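Local structure of pentalenene synthase (6Q4S) at residues P105-P108 with A109-P113; W123-V126 with W127-S131. The protein probably catalyses the magnesium-dependent cyclisation of farnesyl diphosphate to the bicyclic sesquiterpene alcohol 7-epi-alpha-eudesmol, with release of diphosphate. All coordinates share one frame; numbering follows the deposited sequence.

The two contacts follow each other along the chain, their centres about 9 Å apart. Contact 1 is a proline-rich surface turn in the loop between helices 90-103 and 118-131; contact 2 is a partly buried length of helix 118-131 itself. Their chemistry differs accordingly: in 105-113 two donors of one serine converge on a single carbonyl and an arginine lies along the turn, whereas 123-131 joins regular helix bonds to contacts between indoles and a leucine. They meet partly through P105, whose CG is 3.8 Å from CZ2 of W123 and whose CA is 3.6 Å from NE1 of W127. Both lie away from the residues that probably bind magnesium and substrate.

Contact 1 of 2, residues P105-P108 with A109-P113; sequences PLRP and AGSPP
P108 and S111 close a type II beta turn in the loop that leads into helix 118-131 of this class I terpene synthase fold. The backbone evidence is the bond from S111 N to P108 O, 3.2 Å long with an N-H...O angle of 163°. G110, third in the turn, has a positive phi of 96°, a conformation that glycine adopts readily.

The serine side chain reinforces the closure. With chi1 at -52°, OG is anti to the carbonyl carbon and lies beside its own backbone N, which brings it to 2.9 Å from P108 O, where it donates a second hydrogen bond. S111 thus supplies both donors, and they reach that oxygen from the same face of its carbonyl plane.

The methylenes of R107 supply the apolar part of the contact. Its chain is bent at chi2 and chi3 and runs past S111: CG comes to 3.5 Å from S111 CB, and CD lies 3.6 Å from the same atom. Further out the guanidinium passes beneath P112, whose carbonyl O sits 3.9 Å above its plane and over its centre. This approach is not a hydrogen bond, although a carbonyl oxygen there would probably be attracted by the positive charge. NH2 forms a salt bridge with E100 on helix 90-103, which ties the loop back to the preceding helix. R107 packs on V151 and P108 on R179, both of the second subunit; within the chain, P113 rests on T120 and L121 of helix 118-131. The arginine's reach along the loop ends at P113, where NH1 stands obliquely 3.6 Å from CA.

Contact 2 of 2, residues W123-V126 with W127-S131; sequences WAEV and WKYLS
W123 and W127, one helical turn apart on helix 118-131 of the all-helical terpene synthase fold, meet as an i/i+4 pair, with L130 reaching W123 from i+7. From CB the indole of W123 leaves with CG anti to the backbone N (chi1 180°), which sends the ring along the helix toward the later residues. NE1 turns to another helix and donates to the carbonyl O of L101. CE3 passes 4.1 Å from the backbone N of W127, and CZ2 lies 4.2 Å from W127 CE3. At the far end, CZ3 reaches CD2 of L130 at 4.0 Å; this methyl sits at the ring edge, near its plane. CH2, the tip, touches both neighbours, with W127 CE3 also at 4.0 Å.

One face of the ring is covered by W127 CB, which stands 4.1 Å from the centroid of the six-membered ring and only 5° off its normal, a CH-pi contact. The planes of the W123 and W127 indoles are inclined at 53°, and CH2 of W123 meets CE3 of W127 obliquely. W72 of helix 63-79 and W146 of helix 136-161 bring further rings to W123, extending this aromatic cluster between helices.

The backbone supplies regular i/i+4 bonds: W127 N to W123 O is 3.0 Å, and L130 N likewise binds V126 O. On another face of the helix, the E125 carboxylate accepts from W29 NE1 through OE2. Farther along, W127 O receives two donors from one residue, S131 N and S131 OG, the hydroxyl oxygen lying 2.8 Å from W127 O.

Contact 1 of 2, residues P105-P108 with A109-P113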
loop_
_atom_site.group_PDB
_atom_site.type_symbol
_atom_site.label_atom_id
_atom_site.label_comp_id
_atom_site.label_asym_id
_atom_site.label_seq_id
_atom_site.Cartn_x
_atom_site.Cartn_y
_atom_site.Cartn_z
ATOM N N PRO A 105 7.590 0.492 -4.027
ATOM C CA PRO A 105 7.031 -0.858 -3.966
ATOM C C PRO A 105 5.691 -0.998 -4.619
ATOM O O PRO A 105 5.184 -2.099 -4.681
ATOM C CB PRO A 105 6.870 -1.124 -2.478
ATOM C CG PRO A 105 7.795 -0.145 -1.813
ATOM C CD PRO A 105 7.774 1.061 -2.689
ATOM N N LEU A 106 5.154 0.092 -5.186
ATOM C CA LEU A 106 3.870 0.003 -5.904
ATOM C C LEU A 106 4.041 0.035 -7.424
ATOM O O LEU A 106 3.119 0.365 -8.158
ATOM C CB LEU A 106 2.977 1.177 -5.433
ATOM C CG LEU A 106 2.622 1.046 -3.935
ATOM C CD1 LEU A 106 1.929 2.326 -3.477
ATOM C CD2 LEU A 106 1.798 -0.202 -3.635
ATOM N N ARG A 107 5.229 -0.292 -7.897
ATOM C CA ARG A 107 5.523 -0.271 -9.340
ATOM C C ARG A 107 6.464 -1.493 -9.629
ATOM O O ARG A 107 7.066 -2.026 -8.694
ATOM C CB ARG A 107 6.104 1.121 -9.652
ATOM C CG ARG A 107 7.517 1.190 -10.084
ATOM C CD ARG A 107 8.395 2.287 -9.572
ATOM N NE ARG A 107 7.992 3.635 -9.739
ATOM C CZ ARG A 107 8.568 4.618 -9.058
ATOM N NH1 ARG A 107 9.618 4.409 -8.237
ATOM N NH2 ARG A 107 8.104 5.830 -9.211
ATOM N N PRO A 108 6.543 -1.974 -10.881
ATOM C CA PRO A 108 7.329 -3.201 -11.071
ATOM C C PRO A 108 8.803 -3.042 -10.632
ATOM O O PRO A 108 9.385 -1.979 -10.713
ATOM C CB PRO A 108 7.193 -3.471 -12.574
ATOM C CG PRO A 108 5.817 -2.951 -12.853
ATOM C CD PRO A 108 5.790 -1.638 -12.114
ATOM N N ALA A 109 9.340 -4.096 -10.090
ATOM C CA ALA A 109 10.703 -4.086 -9.594
ATOM C C ALA A 109 11.630 -3.752 -10.758
ATOM O O ALA A 109 11.393 -4.219 -11.886
ATOM C CB ALA A 109 11.032 -5.451 -9.051
ATOM N N GLY A 110 12.604 -2.883 -10.535
ATOM C CA GLY A 110 13.532 -2.491 -11.599
ATOM C C GLY A 110 13.169 -1.218 -12.308
ATOM O O GLY A 110 14.021 -0.639 -12.949
ATOM N N SER A 111 11.931 -0.738 -12.171
ATOM C CA SER A 111 11.611 0.592 -12.634
ATOM C C SER A 111 12.376 1.709 -11.964
ATOM O O SER A 111 12.550 1.705 -10.751
ATOM C CB SER A 111 10.144 0.904 -12.381
ATOM O OG SER A 111 9.336 -0.113 -12.902
ATOM N N PRO A 112 12.751 2.723 -12.735
ATOM C CA PRO A 112 13.428 3.899 -12.242
ATOM C C PRO A 112 12.473 4.807 -11.491
ATOM O O PRO A 112 11.294 4.917 -11.871
ATOM C CB PRO A 112 13.858 4.640 -13.517
ATOM C CG PRO A 112 12.884 4.208 -14.539
ATOM C CD PRO A 112 12.446 2.834 -14.175
ATOM N N PRO A 113 12.974 5.454 -10.452
ATOM C CA PRO A 113 12.204 6.441 -9.729
ATOM C C PRO A 113 12.041 7.730 -10.503
ATOM O O PRO A 113 12.939 8.143 -11.205
ATOM C CB PRO A 113 13.049 6.708 -8.510
ATOM C CG PRO A 113 14.440 6.454 -8.966
ATOM C CD PRO A 113 14.310 5.261 -9.855
#

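Contact 2 of 2, residues W123-V126 with W127-S131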
loop_
_atom_site.group_PDB
_atom_site.type_symbol
_atom_site.label_atom_id
_atom_site.label_comp_id
_atom_site.label_asym_id
_atom_site.label_seq_id
_atom_site.Cartn_x
_atom_site.Cartn_y
_atom_site.Cartn_z
ATOM N N TRP A 123 17.004 2.895 -2.942
ATOM C CA TRP A 123 15.801 2.131 -2.633
ATOM C C TRP A 123 15.239 1.394 -3.821
ATOM O O TRP A 123 14.821 0.255 -3.673
ATOM C CB TRP A 123 14.753 3.036 -1.956
ATOM C CG TRP A 123 13.458 2.401 -1.582
ATOM C CD1 TRP A 123 12.226 2.904 -1.907
ATOM C CD2 TRP A 123 13.202 1.186 -0.826
ATOM N NE1 TRP A 123 11.241 2.115 -1.374
ATOM C CE2 TRP A 123 11.803 1.051 -0.723
ATOM C CE3 TRP A 123 14.003 0.223 -0.224
ATOM C CZ2 TRP A 123 11.177 -0.034 -0.064
ATOM C CZ3 TRP A 123 13.383 -0.856 0.438
ATOM C CH2 TRP A 123 11.979 -0.985 0.490
ATOM N N ALA A 124 15.205 1.981 -5.007
ATOM C CA ALA A 124 14.729 1.174 -6.133
ATOM C C ALA A 124 15.519 -0.130 -6.280
ATOM O O ALA A 124 14.941 -1.204 -6.626
ATOM C CB ALA A 124 14.737 1.948 -7.422
ATOM N N GLU A 125 16.823 -0.065 -5.992
ATOM C CA GLU A 125 17.676 -1.267 -6.042
ATOM C C GLU A 125 17.323 -2.261 -4.970
ATOM O O GLU A 125 17.080 -3.390 -5.300
ATOM C CB GLU A 125 19.186 -0.921 -5.953
ATOM C CG GLU A 125 20.062 -2.190 -6.001
ATOM C CD GLU A 125 21.514 -1.941 -5.591
ATOM O OE1 GLU A 125 22.197 -1.291 -6.408
ATOM O OE2 GLU A 125 21.922 -2.381 -4.470
ATOM N N VAL A 126 17.226 -1.794 -3.721
ATOM C CA VAL A 126 16.995 -2.643 -2.576
ATOM C C VAL A 126 15.689 -3.344 -2.664
ATOM O O VAL A 126 15.608 -4.524 -2.309
ATOM C CB VAL A 126 17.203 -1.896 -1.235
ATOM C CG1 VAL A 126 16.640 -2.598 -0.010
ATOM C CG2 VAL A 126 18.670 -1.562 -1.057
ATOM N N TRP A 127 14.657 -2.642 -3.122
ATOM C CA TRP A 127 13.311 -3.224 -3.190
ATOM C C TRP A 127 13.247 -4.396 -4.166
ATOM O O TRP A 127 12.646 -5.380 -3.881
ATOM C CB TRP A 127 12.241 -2.174 -3.567
ATOM C CG TRP A 127 10.919 -2.799 -3.874
ATOM C CD1 TRP A 127 10.329 -2.895 -5.090
ATOM C CD2 TRP A 127 10.072 -3.497 -2.968
ATOM N NE1 TRP A 127 9.153 -3.588 -5.009
ATOM C CE2 TRP A 127 8.964 -3.966 -3.706
ATOM C CE3 TRP A 127 10.143 -3.790 -1.612
ATOM C CZ2 TRP A 127 7.931 -4.674 -3.131
ATOM C CZ3 TRP A 127 9.127 -4.522 -1.058
ATOM C CH2 TRP A 127 8.011 -4.912 -1.806
ATOM N N LYS A 128 13.957 -4.315 -5.267
ATOM C CA LYS A 128 14.063 -5.415 -6.190
ATOM C C LYS A 128 14.582 -6.684 -5.512
ATOM O O LYS A 128 14.015 -7.769 -5.701
ATOM C CB LYS A 128 14.964 -4.986 -7.336
ATOM C CG LYS A 128 15.207 -6.086 -8.386
ATOM C CD LYS A 128 15.988 -5.515 -9.563
ATOM C CE LYS A 128 17.347 -4.960 -9.102
ATOM N NZ LYS A 128 18.157 -4.516 -10.278
ATOM N N TYR A 129 15.597 -6.559 -4.651
ATOM C CA TYR A 129 16.046 -7.753 -3.874
ATOM C C TYR A 129 15.144 -8.166 -2.742
ATOM O O TYR A 129 14.935 -9.353 -2.492
ATOM C CB TYR A 129 17.426 -7.504 -3.311
ATOM C CG TYR A 129 18.484 -7.388 -4.400
ATOM C CD1 TYR A 129 18.704 -8.431 -5.290
ATOM C CD2 TYR A 129 19.245 -6.225 -4.550
ATOM C CE1 TYR A 129 19.669 -8.337 -6.285
ATOM C CE2 TYR A 129 20.221 -6.133 -5.532
ATOM C CZ TYR A 129 20.412 -7.186 -6.399
ATOM O OH TYR A 129 21.353 -7.101 -7.378
ATOM N N LEU A 130 14.666 -7.174 -1.981
ATOM C CA LEU A 130 13.816 -7.473 -0.836
ATOM C C LEU A 130 12.529 -8.128 -1.284
ATOM O O LEU A 130 12.009 -9.033 -0.606
ATOM C CB LEU A 130 13.573 -6.157 -0.107
ATOM C CG LEU A 130 13.335 -6.090 1.362
ATOM C CD1 LEU A 130 14.537 -6.611 2.126
ATOM C CD2 LEU A 130 13.080 -4.629 1.720
ATOM N N SER A 131 11.958 -7.699 -2.421
ATOM C CA SER A 131 10.690 -8.336 -2.917
ATOM C C SER A 131 10.882 -9.682 -3.648
ATOM O O SER A 131 9.912 -10.419 -3.917
ATOM C CB SER A 131 9.956 -7.386 -3.866
ATOM O OG SER A 131 10.697 -7.072 -5.025
#